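Local structure of quinoline 2-oxidoreductase large subunit (Pseudomonas putida, 1T3Q) at residues B[460-468]-B[740-751]. The protein is the molybdenum-bearing subunit of an enzyme that oxidises quinoline at carbon 2, carrying a molybdopterin cytosine dinucleotide cofactor. Residues are numbered along the deposited sequence; the frame is centred on the assembly and turned at random.
Sequences VSVFNEVTG and GMGESAMISAPA. Unlike the reference sequence in segment 460-468: Glu465 (reference Asp), Val466 (reference Cys). With MCN (pterin cytosine dinucleotide), chain N; SMO (dioxosulfidomolybdenum(VI) ion), chain O.
Ser461 and Ser748 join hydroxyl to hydroxyl, OG to OG at 2.7 Å; each OG lies anti to its own backbone N, which brings the two hydroxyl oxygens together between strand 460-467 and helix 744-751. Gln379 and His642 bind these hydroxyls from outside. At the other end Gly740 N donates to Thr467 OG1 (3.1 Å, N-H...O 163°), a hydroxyl held chiefly by Val636 O. Between them the extended Glu465 side chain reaches the loop before the helix. One water lies between Glu465 OE1 (2.6 Å) and Glu743 OE1 (2.7 Å), bridging carboxylates whose planes stand 67° apart; Ser547 OG also bonds Glu465 OE1. Ile747 CD1 lies against Glu465 CG, 3.6 Å away. Ser744 OG turns back to Met741 O, in the carbonyl plane, while Ser744 CB packs on Phe463 CZ. The Phe463 ring also meets Ser748 CB obliquely, CD1 at 3.3 Å, and has Ser744 O over one face. An alanine in place of Phe463 would probably open a gap beside Ser744 CB and Ser748 CB, leaving these two methylenes without their aromatic partner. Strand and helix run roughly antiparallel, their short axes 148° apart, and all touching residues are buried. Just ahead of the helix, Met741 N and Gly742 N both grip phosphate oxygen O2A of the pterin cytosine dinucleotide, and Glu743 OE2, bonded by Gly372 N, sits 3.1 Å from OM2 of the molybdenum centre. The water-linked carboxylates of Glu465 and Glu743, their OE1 atoms 4.1 Å apart, thus join an edge strand of the cofactor-binding domain to the molybdenum pocket.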
loop_
_atom_site.group_PDB
_atom_site.type_symbol
_atom_site.label_atom_id
_atom_site.label_comp_id
_atom_site.label_asym_id
_atom_site.label_seq_id
_atom_site.Cartn_x
_atom_site.Cartn_y
_atom_site.Cartn_z
ATOM N N VAL B 460 -22.192 -19.448 -41.243
ATOM C CA VAL B 460 -22.921 -18.277 -40.780
ATOM C C VAL B 460 -23.504 -18.474 -39.389
ATOM O O VAL B 460 -23.979 -19.557 -39.049
ATOM C CB VAL B 460 -24.072 -17.922 -41.750
ATOM C CG1 VAL B 460 -24.881 -16.741 -41.210
ATOM C CG2 VAL B 460 -23.501 -17.581 -43.113
ATOM N N SER B 461 -23.449 -17.418 -38.588
ATOM C CA SER B 461 -23.997 -17.448 -37.240
ATOM C C SER B 461 -24.590 -16.090 -36.893
ATOM O O SER B 461 -23.893 -15.077 -36.914
ATOM C CB SER B 461 -22.910 -17.801 -36.223
ATOM O OG SER B 461 -23.417 -17.706 -34.903
ATOM N N VAL B 462 -25.885 -16.075 -36.587
ATOM C CA VAL B 462 -26.580 -14.852 -36.209
ATOM C C VAL B 462 -27.014 -15.033 -34.760
ATOM O O VAL B 462 -27.537 -16.087 -34.392
ATOM C CB VAL B 462 -27.809 -14.617 -37.108
ATOM C CG1 VAL B 462 -28.550 -13.366 -36.660
ATOM C CG2 VAL B 462 -27.357 -14.482 -38.566
ATOM N N PHE B 463 -26.803 -14.012 -33.938
ATOM C CA PHE B 463 -27.141 -14.123 -32.526
ATOM C C PHE B 463 -27.731 -12.872 -31.891
ATOM O O PHE B 463 -27.751 -11.787 -32.476
ATOM C CB PHE B 463 -25.879 -14.463 -31.721
ATOM C CG PHE B 463 -24.950 -13.285 -31.542
ATOM C CD1 PHE B 463 -24.112 -12.876 -32.577
ATOM C CD2 PHE B 463 -24.988 -12.525 -30.375
ATOM C CE1 PHE B 463 -23.334 -11.725 -32.456
ATOM C CE2 PHE B 463 -24.216 -11.371 -30.245
ATOM C CZ PHE B 463 -23.386 -10.970 -31.293
ATOM N N ASN B 464 -28.216 -13.060 -30.667
ATOM C CA ASN B 464 -28.706 -11.980 -29.830
ATOM C C ASN B 464 -28.058 -12.405 -28.512
ATOM O O ASN B 464 -27.626 -13.555 -28.389
ATOM C CB ASN B 464 -30.248 -11.911 -29.797
ATOM C CG ASN B 464 -30.887 -12.940 -28.891
ATOM O OD1 ASN B 464 -30.283 -13.948 -28.535
ATOM N ND2 ASN B 464 -32.142 -12.691 -28.530
ATOM N N GLU B 465 -27.953 -11.501 -27.548
ATOM C CA GLU B 465 -27.272 -11.824 -26.302
ATOM C C GLU B 465 -27.781 -10.983 -25.139
ATOM O O GLU B 465 -28.020 -9.784 -25.294
ATOM C CB GLU B 465 -25.766 -11.573 -26.507
ATOM C CG GLU B 465 -24.918 -11.471 -25.253
ATOM C CD GLU B 465 -23.515 -10.919 -25.538
ATOM O OE1 GLU B 465 -22.670 -10.941 -24.621
ATOM O OE2 GLU B 465 -23.260 -10.453 -26.670
ATOM N N VAL B 466 -27.948 -11.604 -23.973
ATOM C CA VAL B 466 -28.388 -10.851 -22.805
ATOM C C VAL B 466 -27.164 -10.152 -22.221
ATOM O O VAL B 466 -26.144 -10.793 -21.957
ATOM C CB VAL B 466 -29.030 -11.773 -21.729
ATOM C CG1 VAL B 466 -30.310 -12.395 -22.284
ATOM C CG2 VAL B 466 -28.052 -12.852 -21.296
ATOM N N THR B 467 -27.257 -8.834 -22.043
ATOM C CA THR B 467 -26.149 -8.056 -21.489
ATOM C C THR B 467 -26.622 -7.229 -20.300
ATOM O O THR B 467 -27.814 -7.224 -19.981
ATOM C CB THR B 467 -25.533 -7.103 -22.547
ATOM O OG1 THR B 467 -26.460 -6.055 -22.858
ATOM C CG2 THR B 467 -25.203 -7.864 -23.813
ATOM N N GLY B 468 -25.696 -6.525 -19.655
ATOM C CA GLY B 468 -26.048 -5.712 -18.499
ATOM C C GLY B 468 -26.707 -6.592 -17.455
ATOM O O GLY B 468 -27.515 -6.141 -16.642
ATOM N N GLY B 740 -24.128 -4.217 -23.733
ATOM C CA GLY B 740 -22.875 -4.949 -23.582
ATOM C C GLY B 740 -22.491 -5.764 -24.810
ATOM O O GLY B 740 -23.265 -5.854 -25.761
ATOM N N MET B 741 -21.296 -6.358 -24.801
ATOM C CA MET B 741 -20.844 -7.170 -25.936
ATOM C C MET B 741 -19.589 -7.999 -25.660
ATOM O O MET B 741 -19.152 -8.772 -26.509
ATOM C CB MET B 741 -20.619 -6.285 -27.181
ATOM C CG MET B 741 -19.616 -5.134 -27.021
ATOM S SD MET B 741 -17.879 -5.630 -26.855
ATOM C CE MET B 741 -17.647 -6.589 -28.329
ATOM N N GLY B 742 -19.023 -7.852 -24.470
ATOM C CA GLY B 742 -17.816 -8.591 -24.126
ATOM C C GLY B 742 -17.766 -10.050 -24.553
ATOM O O GLY B 742 -16.752 -10.516 -25.069
ATOM N N GLU B 743 -18.857 -10.778 -24.352
ATOM C CA GLU B 743 -18.904 -12.194 -24.702
ATOM C C GLU B 743 -19.387 -12.517 -26.103
ATOM O O GLU B 743 -19.261 -13.657 -26.546
ATOM C CB GLU B 743 -19.815 -12.938 -23.729
ATOM C CG GLU B 743 -19.381 -12.900 -22.287
ATOM C CD GLU B 743 -20.476 -13.409 -21.380
ATOM O OE1 GLU B 743 -21.427 -12.641 -21.119
ATOM O OE2 GLU B 743 -20.404 -14.581 -20.953
ATOM N N SER B 744 -19.938 -11.521 -26.794
ATOM C CA SER B 744 -20.511 -11.717 -28.126
ATOM C C SER B 744 -19.813 -12.685 -29.078
ATOM O O SER B 744 -20.438 -13.626 -29.567
ATOM C CB SER B 744 -20.701 -10.364 -28.827
ATOM O OG SER B 744 -19.458 -9.733 -29.095
ATOM N N ALA B 745 -18.528 -12.467 -29.342
ATOM C CA ALA B 745 -17.804 -13.322 -30.270
ATOM C C ALA B 745 -17.661 -14.771 -29.809
ATOM O O ALA B 745 -17.609 -15.674 -30.637
ATOM C CB ALA B 745 -16.426 -12.726 -30.563
ATOM N N MET B 746 -17.582 -15.000 -28.502
ATOM C CA MET B 746 -17.442 -16.371 -28.011
ATOM C C MET B 746 -18.780 -17.086 -27.929
ATOM O O MET B 746 -18.847 -18.289 -27.667
ATOM C CB MET B 746 -16.736 -16.403 -26.651
ATOM C CG MET B 746 -15.238 -16.720 -26.758
ATOM S SD MET B 746 -14.901 -18.300 -27.608
ATOM C CE MET B 746 -15.362 -19.466 -26.309
ATOM N N ILE B 747 -19.855 -16.345 -28.153
ATOM C CA ILE B 747 -21.174 -16.958 -28.154
ATOM C C ILE B 747 -21.440 -17.412 -29.583
ATOM O O ILE B 747 -21.831 -18.548 -29.827
ATOM C CB ILE B 747 -22.286 -15.945 -27.771
ATOM C CG1 ILE B 747 -22.187 -15.579 -26.290
ATOM C CG2 ILE B 747 -23.659 -16.524 -28.099
ATOM C CD1 ILE B 747 -23.143 -14.482 -25.879
ATOM N N SER B 748 -21.172 -16.509 -30.522
ATOM C CA SER B 748 -21.445 -16.726 -31.938
ATOM C C SER B 748 -20.320 -17.165 -32.880
ATOM O O SER B 748 -20.536 -18.020 -33.734
ATOM C CB SER B 748 -22.102 -15.454 -32.488
ATOM O OG SER B 748 -22.295 -15.511 -33.889
ATOM N N ALA B 749 -19.131 -16.588 -32.756
ATOM C CA ALA B 749 -18.048 -16.974 -33.659
ATOM C C ALA B 749 -17.759 -18.485 -33.690
ATOM O O ALA B 749 -17.442 -19.034 -34.741
ATOM C CB ALA B 749 -16.771 -16.192 -33.326
ATOM N N PRO B 750 -17.863 -19.181 -32.547
ATOM C CA PRO B 750 -17.577 -20.616 -32.638
ATOM C C PRO B 750 -18.548 -21.307 -33.594
ATOM O O PRO B 750 -18.177 -22.228 -34.321
ATOM C CB PRO B 750 -17.745 -21.097 -31.199
ATOM C CG PRO B 750 -17.385 -19.873 -30.385
ATOM C CD PRO B 750 -18.090 -18.774 -31.149
ATOM N N ALA B 751 -19.799 -20.857 -33.583
ATOM C CA ALA B 751 -20.818 -21.434 -34.444
ATOM C C ALA B 751 -20.462 -21.206 -35.908
ATOM O O ALA B 751 -20.642 -22.086 -36.742
ATOM C CB ALA B 751 -22.184 -20.823 -34.122
HETATM N N1 MCN N . -17.693 -1.430 -24.454
HETATM C C2 MCN N . -17.882 -0.164 -25.099
HETATM N N3 MCN N . -19.189 0.052 -25.506
HETATM C C4 MCN N . -20.263 -0.818 -25.351
HETATM C C5 MCN N . -20.008 -2.106 -24.695
HETATM C C6 MCN N . -18.741 -2.403 -24.250
HETATM O O2 MCN N . -16.954 0.594 -25.272
HETATM N N4 MCN N . -21.469 -0.503 -25.773
HETATM C "C1'" MCN N . -16.230 -1.696 -23.939
HETATM C C2D MCN N . -16.083 -1.371 -22.383
HETATM O "O2'" MCN N . -14.737 -0.847 -22.105
HETATM C "C3'" MCN N . -16.398 -2.697 -21.721
HETATM C C4D MCN N . -15.803 -3.736 -22.641
HETATM O O4D MCN N . -15.821 -3.092 -24.012
HETATM O "O3'" MCN N . -15.789 -2.742 -20.384
HETATM C "C5'" MCN N . -16.439 -5.153 -22.560
HETATM O "O5'" MCN N . -17.823 -4.952 -22.705
HETATM P PA MCN N . -18.918 -5.443 -21.680
HETATM O O1A MCN N . -19.460 -4.208 -21.029
HETATM O O2A MCN N . -19.806 -6.366 -22.498
HETATM O O3A MCN N . -18.366 -6.477 -20.551
HETATM P PB MCN N . -17.486 -6.229 -19.236
HETATM O O1B MCN N . -18.323 -6.643 -18.070
HETATM O O2B MCN N . -16.908 -4.844 -19.218
HETATM O O3B MCN N . -16.251 -7.236 -19.423
HETATM C C10 MCN N . -16.373 -8.596 -19.092
HETATM C "C9'" MCN N . -16.458 -9.325 -20.393
HETATM C "C8'" MCN N . -16.506 -10.821 -20.003
HETATM S "S8'" MCN N . -17.928 -11.312 -19.038
HETATM C "C7'" MCN N . -15.613 -11.753 -20.344
HETATM S "S7'" MCN N . -15.677 -13.472 -19.867
HETATM C "C6'" MCN N . -14.361 -11.296 -21.166
HETATM C C7 MCN N . -14.672 -10.067 -21.977
HETATM O "O9'" MCN N . -15.198 -9.033 -21.160
HETATM N "N5'" MCN N . -13.222 -11.223 -20.160
HETATM C C4A MCN N . -12.152 -10.444 -20.756
HETATM N "N8'" MCN N . -13.427 -9.546 -22.637
HETATM C C4B MCN N . -12.191 -9.685 -21.940
HETATM N "N1'" MCN N . -11.119 -8.935 -22.486
HETATM C "C2'" MCN N . -9.970 -8.984 -21.772
HETATM N "N2'" MCN N . -8.913 -8.297 -22.258
HETATM N "N3'" MCN N . -9.845 -9.676 -20.584
HETATM C "C4'" MCN N . -10.895 -10.447 -19.959
HETATM O "O4'" MCN N . -10.704 -11.025 -18.917
HETATM S S SMO O . -17.558 -15.728 -18.531
HETATM MO MO SMO O . -17.572 -13.603 -18.327
HETATM O OM2 SMO O . -19.254 -13.988 -18.106
HETATM O OM1 SMO O . -16.827 -13.416 -16.819
HETATM O O HOH W 1 -23.604 -12.174 -22.569
#